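Local coordinates for PHD finger protein 3 (Homo sapiens, PDB 6IC9) that reads the phosphorylated C-terminal tail of RNA polymerase II through its SPOC domain, the part of the protein described here, and regulates neuronal gene expression, at residues Glu39-Thr42 and Glu43-Asp47; Gln58-Trp61 and Asp62-Lys66; Asp126-His130 and Pro131-Phe135. All coordinates share one frame; numbering follows the deposited sequence.

Interaction 1: Glu39-Thr42 and Glu43-Asp47; sequences EYLT and EDLPD
Tyr40 O receives two backbone N-H groups from the residues that follow it, Glu43 N at 3.0 Å and Asp44 N at 3.1 Å. Both bonds are weak, the N-H pointing well off the line to the oxygen. Tyr40 is the N-cap of the one-turn helix 41-44, which precedes strand 48-55 of the SPOC domain. Beyond the backbone, Tyr40 runs side by side with Glu43: Glu43 OE2 stands 3.9 Å from Tyr40 CD2, at the ring edge and close to its plane, while the carboxylate is turned 62° against the ring. This is contact at an edge and not a stack. The carboxylate of Asp44 also comes near the Tyr40 carbonyl, with Asp44 OD2 3.6 Å from Tyr40 O. The strongest partner of Asp44 OD2 is Arg154, which forms a salt bridge with it, also hydrogen-bonds Glu39 O, and probably draws the carboxylate to that side.

Leu41 is buried and plays a double part. Its O accepts Asp44 N at 3.1 Å with an N-H...O angle of 136°, the donor standing above the carbonyl plane, and it takes a weak second bond from Leu45 N. Asp44 N is therefore shared between the carbonyls of Tyr40 and Leu41, as the short helix ends and Leu45 leaves helical geometry. On the apolar side, Leu41 CD2 comes within 4.3 Å of Leu45 CD1, and Leu41 also touches Cys76, Val78 and Ile152 on the sheet beneath.

Thr42 turns its side chain outward from this turn. Its OG1, anti to the carbonyl carbon (chi1 -42°), hydrogen-bonds Ile14 O, and its methyl CG2 lies 4.1 Å from Glu43 N.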
loop_
_atom_site.group_PDB
_atom_site.type_symbol
_atom_site.label_atom_id
_atom_site.label_comp_id
_atom_site.label_asym_id
_atom_site.label_seq_id
_atom_site.Cartn_x
_atom_site.Cartn_y
_atom_site.Cartn_z
ATOM N N GLU A 39 2.644 14.332 1.934
ATOM C CA GLU A 39 3.812 15.173 2.168
ATOM C C GLU A 39 4.951 14.317 2.702
ATOM O O GLU A 39 4.747 13.459 3.573
ATOM C CB GLU A 39 3.470 16.298 3.160
ATOM C CG GLU A 39 3.129 15.752 4.566
ATOM C CD GLU A 39 2.534 16.781 5.537
ATOM O OE1 GLU A 39 2.455 16.466 6.742
ATOM O OE2 GLU A 39 2.142 17.884 5.115
ATOM N N TYR A 40 6.144 14.515 2.138
ATOM C CA TYR A 40 7.385 13.884 2.585
ATOM C C TYR A 40 7.489 12.409 2.228
ATOM O O TYR A 40 8.451 11.748 2.668
ATOM C CB TYR A 40 7.598 14.023 4.098
ATOM C CG TYR A 40 7.404 15.425 4.631
ATOM C CD1 TYR A 40 6.441 15.692 5.595
ATOM C CD2 TYR A 40 8.178 16.490 4.148
ATOM C CE1 TYR A 40 6.254 16.983 6.091
ATOM C CE2 TYR A 40 8.004 17.778 4.640
ATOM C CZ TYR A 40 7.039 18.022 5.611
ATOM O OH TYR A 40 6.854 19.299 6.111
ATOM N N LEU A 41 6.539 11.860 1.461
ATOM C CA LEU A 41 6.632 10.442 1.141
ATOM C C LEU A 41 7.900 10.128 0.360
ATOM O O LEU A 41 8.458 9.040 0.500
ATOM C CB LEU A 41 5.386 9.990 0.367
ATOM C CG LEU A 41 4.221 9.557 1.250
ATOM C CD1 LEU A 41 3.083 9.097 0.328
ATOM C CD2 LEU A 41 4.634 8.460 2.268
ATOM N N THR A 42 8.384 11.077 -0.439
ATOM C CA THR A 42 9.603 10.839 -1.208
ATOM C C THR A 42 10.779 10.485 -0.306
ATOM O O THR A 42 11.622 9.654 -0.669
ATOM C CB THR A 42 9.909 12.078 -2.039
ATOM O OG1 THR A 42 8.683 12.569 -2.604
ATOM C CG2 THR A 42 10.905 11.732 -3.141
ATOM N N GLU A 43 10.838 11.087 0.892
ATOM C CA GLU A 43 11.919 10.826 1.847
ATOM C C GLU A 43 11.626 9.658 2.761
ATOM O O GLU A 43 12.549 9.095 3.353
ATOM C CB GLU A 43 12.160 12.073 2.728
ATOM C CG GLU A 43 12.189 13.337 1.928
ATOM C CD GLU A 43 11.862 14.580 2.745
ATOM O OE1 GLU A 43 12.039 14.583 3.987
ATOM O OE2 GLU A 43 11.412 15.551 2.117
ATOM N N ASP A 44 10.372 9.280 2.893
ATOM C CA ASP A 44 9.967 8.288 3.873
ATOM C C ASP A 44 9.839 6.879 3.297
ATOM O O ASP A 44 9.592 5.944 4.061
ATOM C CB ASP A 44 8.601 8.686 4.459
ATOM C CG ASP A 44 8.689 9.838 5.463
ATOM O OD1 ASP A 44 9.823 10.216 5.840
ATOM O OD2 ASP A 44 7.607 10.343 5.870
ATOM N N LEU A 45 9.924 6.718 1.968
ATOM C CA LEU A 45 9.842 5.386 1.372
ATOM C C LEU A 45 11.224 4.969 0.896
ATOM O O LEU A 45 11.958 5.804 0.338
ATOM C CB LEU A 45 8.862 5.367 0.193
ATOM C CG LEU A 45 7.400 5.566 0.635
ATOM C CD1 LEU A 45 6.565 5.863 -0.552
ATOM C CD2 LEU A 45 6.834 4.346 1.434
ATOM N N PRO A 46 11.622 3.722 1.154
ATOM C CA PRO A 46 12.931 3.239 0.678
ATOM C C PRO A 46 12.965 3.167 -0.846
ATOM O O PRO A 46 11.939 3.291 -1.532
ATOM C CB PRO A 46 13.055 1.852 1.309
ATOM C CG PRO A 46 11.567 1.368 1.380
ATOM C CD PRO A 46 10.758 2.641 1.682
ATOM N N ASP A 47 14.192 2.959 -1.389
ATOM C CA ASP A 47 14.341 2.726 -2.831
ATOM C C ASP A 47 13.549 1.502 -3.304
ATOM O O ASP A 47 13.119 1.440 -4.456
ATOM C CB ASP A 47 15.843 2.490 -3.185
ATOM C CG ASP A 47 16.672 3.762 -3.185
ATOM O OD1 ASP A 47 16.132 4.854 -2.974
ATOM O OD2 ASP A 47 17.903 3.649 -3.418
#

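Interaction 2: Gln58-Trp61 and Asp62-Lys66; sequences QTVW and DYVEK
Gln58 and Asp62, one helical turn apart, are joined twice by hydrogen bonds. In the backbone, Asp62 N donates to Gln58 O at 2.9 Å in a nearly straight bond. Between the side chains, Gln58 NE2 donates to Asp62 OD2 at 2.6 Å, bent to 144° at the hydrogen. The oxygen lies in the amide plane of Gln58, yet the donor reaches it from above the carboxylate plane, the two planes being 47° apart. What brings the amide there is the bend in the Gln58 chain at chi2 (61°), which turns its end along the helix toward Asp62.

The same i to i+4 backbone pattern continues with Tyr63 N to Thr59 O, Val64 N to Val60 O at 2.8 Å and Glu65 N to Trp61 O. Each donor is tilted moderately from the carbonyl plane, as expected for the regular alpha-helix 57-70, which packs against strands 114-122 and 147-155 of the SPOC fold. Thr59, Tyr63 and Lys66 each pack on apolar side-chain atoms of the bound phosphorylated peptide, so this helix borders the peptide site.

Apolar contacts gather at Val64. Its CG2 methyl lies 4.0 Å from Val60 CG1 and, equally, 4.0 Å from Trp61 CE3, approaching the indole obliquely while the two side chains point the same way. Trp61 NE1 hydrogen-bonds Tyr104 OH, fixing the polar edge of the indole, and Tyr63 OH is held by Asp116 and Lys115. Val64 CG2 is also 3.3 Å from Val60 O, beside the backbone bond between these residues.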
loop_
_atom_site.group_PDB
_atom_site.type_symbol
_atom_site.label_atom_id
_atom_site.label_comp_id
_atom_site.label_asym_id
_atom_site.label_seq_id
_atom_site.Cartn_x
_atom_site.Cartn_y
_atom_site.Cartn_z
ATOM N N GLN A 58 -9.228 -8.191 7.289
ATOM C CA GLN A 58 -9.939 -7.805 8.503
ATOM C C GLN A 58 -8.969 -7.418 9.625
ATOM O O GLN A 58 -9.255 -6.499 10.404
ATOM C CB GLN A 58 -10.868 -8.935 8.937
ATOM C CG GLN A 58 -11.775 -8.559 10.105
ATOM C CD GLN A 58 -12.679 -7.388 9.748
ATOM O OE1 GLN A 58 -13.404 -7.439 8.746
ATOM N NE2 GLN A 58 -12.631 -6.327 10.539
ATOM N N THR A 59 -7.813 -8.096 9.722
ATOM C CA THR A 59 -6.818 -7.722 10.730
ATOM C C THR A 59 -6.327 -6.298 10.497
ATOM O O THR A 59 -6.219 -5.511 11.442
ATOM C CB THR A 59 -5.650 -8.718 10.724
ATOM O OG1 THR A 59 -6.160 -10.033 10.987
ATOM C CG2 THR A 59 -4.623 -8.371 11.829
ATOM N N VAL A 60 -6.027 -5.947 9.240
ATOM C CA VAL A 60 -5.638 -4.571 8.923
ATOM C C VAL A 60 -6.743 -3.587 9.294
ATOM O O VAL A 60 -6.471 -2.527 9.854
ATOM C CB VAL A 60 -5.273 -4.472 7.437
ATOM C CG1 VAL A 60 -5.037 -2.979 7.022
ATOM C CG2 VAL A 60 -3.975 -5.258 7.247
ATOM N N TRP A 61 -8.001 -3.877 8.910
ATOM C CA TRP A 61 -9.053 -2.881 9.170
ATOM C C TRP A 61 -9.361 -2.746 10.662
ATOM O O TRP A 61 -9.646 -1.646 11.122
ATOM C CB TRP A 61 -10.324 -3.210 8.366
ATOM C CG TRP A 61 -9.995 -3.164 6.876
ATOM C CD1 TRP A 61 -10.206 -4.146 5.963
ATOM C CD2 TRP A 61 -9.353 -2.088 6.165
ATOM N NE1 TRP A 61 -9.757 -3.751 4.731
ATOM C CE2 TRP A 61 -9.210 -2.504 4.830
ATOM C CE3 TRP A 61 -8.859 -0.826 6.543
ATOM C CZ2 TRP A 61 -8.612 -1.695 3.845
ATOM C CZ3 TRP A 61 -8.271 -0.011 5.573
ATOM C CH2 TRP A 61 -8.153 -0.456 4.234
ATOM N N ASP A 62 -9.276 -3.824 11.434
ATOM C CA ASP A 62 -9.378 -3.685 12.892
ATOM C C ASP A 62 -8.260 -2.797 13.442
ATOM O O ASP A 62 -8.500 -1.892 14.242
ATOM C CB ASP A 62 -9.312 -5.061 13.553
ATOM C CG ASP A 62 -10.539 -5.904 13.275
ATOM O OD1 ASP A 62 -10.516 -7.121 13.574
ATOM O OD2 ASP A 62 -11.502 -5.363 12.720
ATOM N N TYR A 63 -7.022 -3.011 12.964
ATOM C CA TYR A 63 -5.891 -2.203 13.391
ATOM C C TYR A 63 -6.061 -0.745 12.983
ATOM O O TYR A 63 -5.755 0.181 13.758
ATOM C CB TYR A 63 -4.633 -2.817 12.759
ATOM C CG TYR A 63 -3.377 -2.060 12.959
ATOM C CD1 TYR A 63 -2.550 -1.771 11.870
ATOM C CD2 TYR A 63 -2.993 -1.631 14.226
ATOM C CE1 TYR A 63 -1.346 -1.082 12.031
ATOM C CE2 TYR A 63 -1.772 -0.935 14.403
ATOM C CZ TYR A 63 -0.975 -0.662 13.312
ATOM O OH TYR A 63 0.212 -0.006 13.483
ATOM N N VAL A 64 -6.528 -0.510 11.752
ATOM C CA VAL A 64 -6.690 0.860 11.284
ATOM C C VAL A 64 -7.712 1.588 12.164
ATOM O O VAL A 64 -7.547 2.773 12.491
ATOM C CB VAL A 64 -7.112 0.875 9.793
ATOM C CG1 VAL A 64 -7.722 2.241 9.408
ATOM C CG2 VAL A 64 -5.924 0.519 8.837
ATOM N N GLU A 65 -8.754 0.878 12.589
ATOM C CA GLU A 65 -9.740 1.489 13.506
ATOM C C GLU A 65 -9.096 1.952 14.818
ATOM O O GLU A 65 -9.402 3.039 15.322
ATOM C CB GLU A 65 -10.851 0.474 13.758
ATOM C CG GLU A 65 -11.959 0.941 14.703
ATOM C CD GLU A 65 -13.070 -0.095 14.712
ATOM O OE1 GLU A 65 -12.839 -1.221 15.229
ATOM O OE2 GLU A 65 -14.131 0.191 14.125
ATOM N N LYS A 66 -8.204 1.134 15.393
ATOM C CA LYS A 66 -7.491 1.536 16.611
ATOM C C LYS A 66 -6.550 2.692 16.350
ATOM O O LYS A 66 -6.404 3.590 17.191
ATOM C CB LYS A 66 -6.698 0.359 17.192
ATOM C CG LYS A 66 -7.531 -0.848 17.514
ATOM C CD LYS A 66 -6.689 -2.044 18.001
ATOM C CE LYS A 66 -7.597 -3.297 18.072
ATOM N NZ LYS A 66 -6.905 -4.556 18.510
#

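Interaction 3: Asp126-His130 and Pro131-Phe135; sequences DKIPH and PLVPF
The His130 ring carries Pro131 CD over one face, 3.4 Å from the ring centroid and 19° off its normal: a CH-pi contact between neighbours in sequence. Pro131 CG comes in beside it, 3.5 Å from His130 CE1. The imidazole is placed there by its first torsion, which sets CG between the backbone N and the carbonyl carbon (chi1 83°), folding the ring over the pyrrolidine. The other flat group, the Phe135 ring, is met obliquely by Ile128 CG2, 3.8 Å from Phe135 CZ.

His130, Pro131 and Leu132 form a short 3-10 turn in the long loop between strands 114-122 and 147-155 of the SPOC domain. Its signature is a pair of i to i+3 backbone bonds: Leu132 N to Pro129 O at 3.0 Å and Val133 N to His130 O at 3.0 Å, the second more bent. Pro131 N has no hydrogen to share, so the proline sits inside the turn without giving a bond. Replacing Pro131 with a glycine would probably leave the face of His130 without its CH partner and the backbone of the turn freer to swing.

Around the turn, the Ile128 CG2 methyl is a common meeting point. The Val133 side chain crosses that of Ile128 at about a right angle, its CG2 3.6 Å from Ile128 CG2, and Leu132 CB approaches the same methyl at 4.0 Å. The peptide bond between Val133 and Pro134 is cis, in the chain between two residues that meet Ile128. Phe135 reaches on to Val34 and Ser35 of strand 25-35. On the side of the turn where Trp61 packs, Pro129 CB lies 4.2 Å from Leu132 CD1.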
loop_
_atom_site.group_PDB
_atom_site.type_symbol
_atom_site.label_atom_id
_atom_site.label_comp_id
_atom_site.label_asym_id
_atom_site.label_seq_id
_atom_site.Cartn_x
_atom_site.Cartn_y
_atom_site.Cartn_z
ATOM N N ASP A 126 -14.079 -3.605 -8.173
ATOM C CA ASP A 126 -14.219 -3.728 -6.732
ATOM C C ASP A 126 -14.752 -2.440 -6.148
ATOM O O ASP A 126 -14.484 -1.337 -6.647
ATOM C CB ASP A 126 -12.881 -4.034 -6.041
ATOM C CG ASP A 126 -12.481 -5.494 -6.114
ATOM O OD1 ASP A 126 -13.217 -6.304 -6.733
ATOM O OD2 ASP A 126 -11.394 -5.823 -5.554
ATOM N N LYS A 127 -15.490 -2.596 -5.058
ATOM C CA LYS A 127 -15.839 -1.493 -4.189
ATOM C C LYS A 127 -14.641 -1.122 -3.330
ATOM O O LYS A 127 -13.833 -1.973 -2.956
ATOM C CB LYS A 127 -17.028 -1.881 -3.314
ATOM C CG LYS A 127 -18.299 -2.080 -4.119
ATOM C CD LYS A 127 -19.273 -0.904 -3.932
ATOM C CE LYS A 127 -20.192 -1.135 -2.734
ATOM N NZ LYS A 127 -21.193 -0.042 -2.583
ATOM N N ILE A 128 -14.508 0.162 -3.051
ATOM C CA ILE A 128 -13.402 0.577 -2.195
ATOM C C ILE A 128 -13.682 0.103 -0.773
ATOM O O ILE A 128 -14.792 0.320 -0.267
ATOM C CB ILE A 128 -13.226 2.096 -2.260
ATOM C CG1 ILE A 128 -12.763 2.527 -3.673
ATOM C CG2 ILE A 128 -12.262 2.541 -1.194
ATOM C CD1 ILE A 128 -13.891 3.118 -4.575
ATOM N N PRO A 129 -12.757 -0.590 -0.117
ATOM C CA PRO A 129 -12.953 -0.935 1.300
ATOM C C PRO A 129 -13.444 0.252 2.122
ATOM O O PRO A 129 -12.843 1.332 2.097
ATOM C CB PRO A 129 -11.548 -1.368 1.746
ATOM C CG PRO A 129 -10.920 -1.946 0.475
ATOM C CD PRO A 129 -11.508 -1.152 -0.677
ATOM N N HIS A 130 -14.506 0.021 2.915
ATOM C CA HIS A 130 -15.185 1.130 3.587
ATOM C C HIS A 130 -14.284 1.950 4.512
ATOM O O HIS A 130 -14.430 3.184 4.527
ATOM C CB HIS A 130 -16.455 0.609 4.310
ATOM C CG HIS A 130 -16.227 0.005 5.671
ATOM N ND1 HIS A 130 -15.832 0.741 6.773
ATOM C CD2 HIS A 130 -16.373 -1.271 6.111
ATOM C CE1 HIS A 130 -15.723 -0.056 7.823
ATOM N NE2 HIS A 130 -16.047 -1.282 7.448
ATOM N N PRO A 131 -13.340 1.383 5.268
ATOM C CA PRO A 131 -12.510 2.241 6.133
ATOM C C PRO A 131 -11.639 3.240 5.375
ATOM O O PRO A 131 -11.124 4.180 5.997
ATOM C CB PRO A 131 -11.646 1.234 6.898
ATOM C CG PRO A 131 -12.364 -0.029 6.759
ATOM C CD PRO A 131 -12.970 -0.025 5.425
ATOM N N LEU A 132 -11.450 3.073 4.068
ATOM C CA LEU A 132 -10.730 4.081 3.283
ATOM C C LEU A 132 -11.618 5.213 2.783
ATOM O O LEU A 132 -11.097 6.292 2.478
ATOM C CB LEU A 132 -10.069 3.429 2.074
ATOM C CG LEU A 132 -9.073 2.331 2.407
ATOM C CD1 LEU A 132 -8.623 1.619 1.138
ATOM C CD2 LEU A 132 -7.880 2.908 3.167
ATOM N N VAL A 133 -12.928 4.979 2.661
ATOM C CA VAL A 133 -13.899 5.982 2.229
ATOM C C VAL A 133 -14.234 6.854 3.438
ATOM O O VAL A 133 -14.317 6.350 4.570
ATOM C CB VAL A 133 -15.156 5.317 1.640
ATOM C CG1 VAL A 133 -16.074 6.337 0.957
ATOM C CG2 VAL A 133 -14.772 4.270 0.651
ATOM N N PRO A 134 -14.395 8.168 3.267
ATOM C CA PRO A 134 -14.223 8.883 2.003
ATOM C C PRO A 134 -12.746 9.191 1.764
ATOM O O PRO A 134 -11.994 9.294 2.723
ATOM C CB PRO A 134 -15.048 10.151 2.220
ATOM C CG PRO A 134 -14.852 10.433 3.727
ATOM C CD PRO A 134 -14.727 9.075 4.388
ATOM N N PHE A 135 -12.333 9.303 0.507
ATOM C CA PHE A 135 -10.962 9.702 0.212
ATOM C C PHE A 135 -10.828 11.191 0.478
ATOM O O PHE A 135 -11.678 11.984 0.066
ATOM C CB PHE A 135 -10.615 9.407 -1.246
ATOM C CG PHE A 135 -10.399 7.972 -1.542
ATOM C CD1 PHE A 135 -9.711 7.161 -0.652
ATOM C CD2 PHE A 135 -10.849 7.433 -2.731
ATOM C CE1 PHE A 135 -9.466 5.838 -0.941
ATOM C CE2 PHE A 135 -10.609 6.110 -3.030
ATOM C CZ PHE A 135 -9.903 5.310 -2.132
#

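Interactions 2 and 3 touch, their centres 14 Å apart: the Trp61 indole of helix 57-70 packs on the proline-rich turn, with Trp61 CH2 3.5 Å from Leu132 CG. Interaction 1 stands apart, its nearest atoms about 14 Å from interaction 2 and about 13 Å from interaction 3, which lies on the opposite side of the chain's centre. Interactions 1 and 2 are partly buried, each sending apolar side chains to the sheet; interaction 3 is a surface contact. Backbone bonding differs with the secondary structure: regular in the long helix, mostly weak and partly shared in the single-turn helix, i to i+3 in the loop. Interaction 2 adds an amide-carboxylate bond, interaction 3 CH-pi and methyl packing, whereas in interaction 1 Asp44 turns to Arg154.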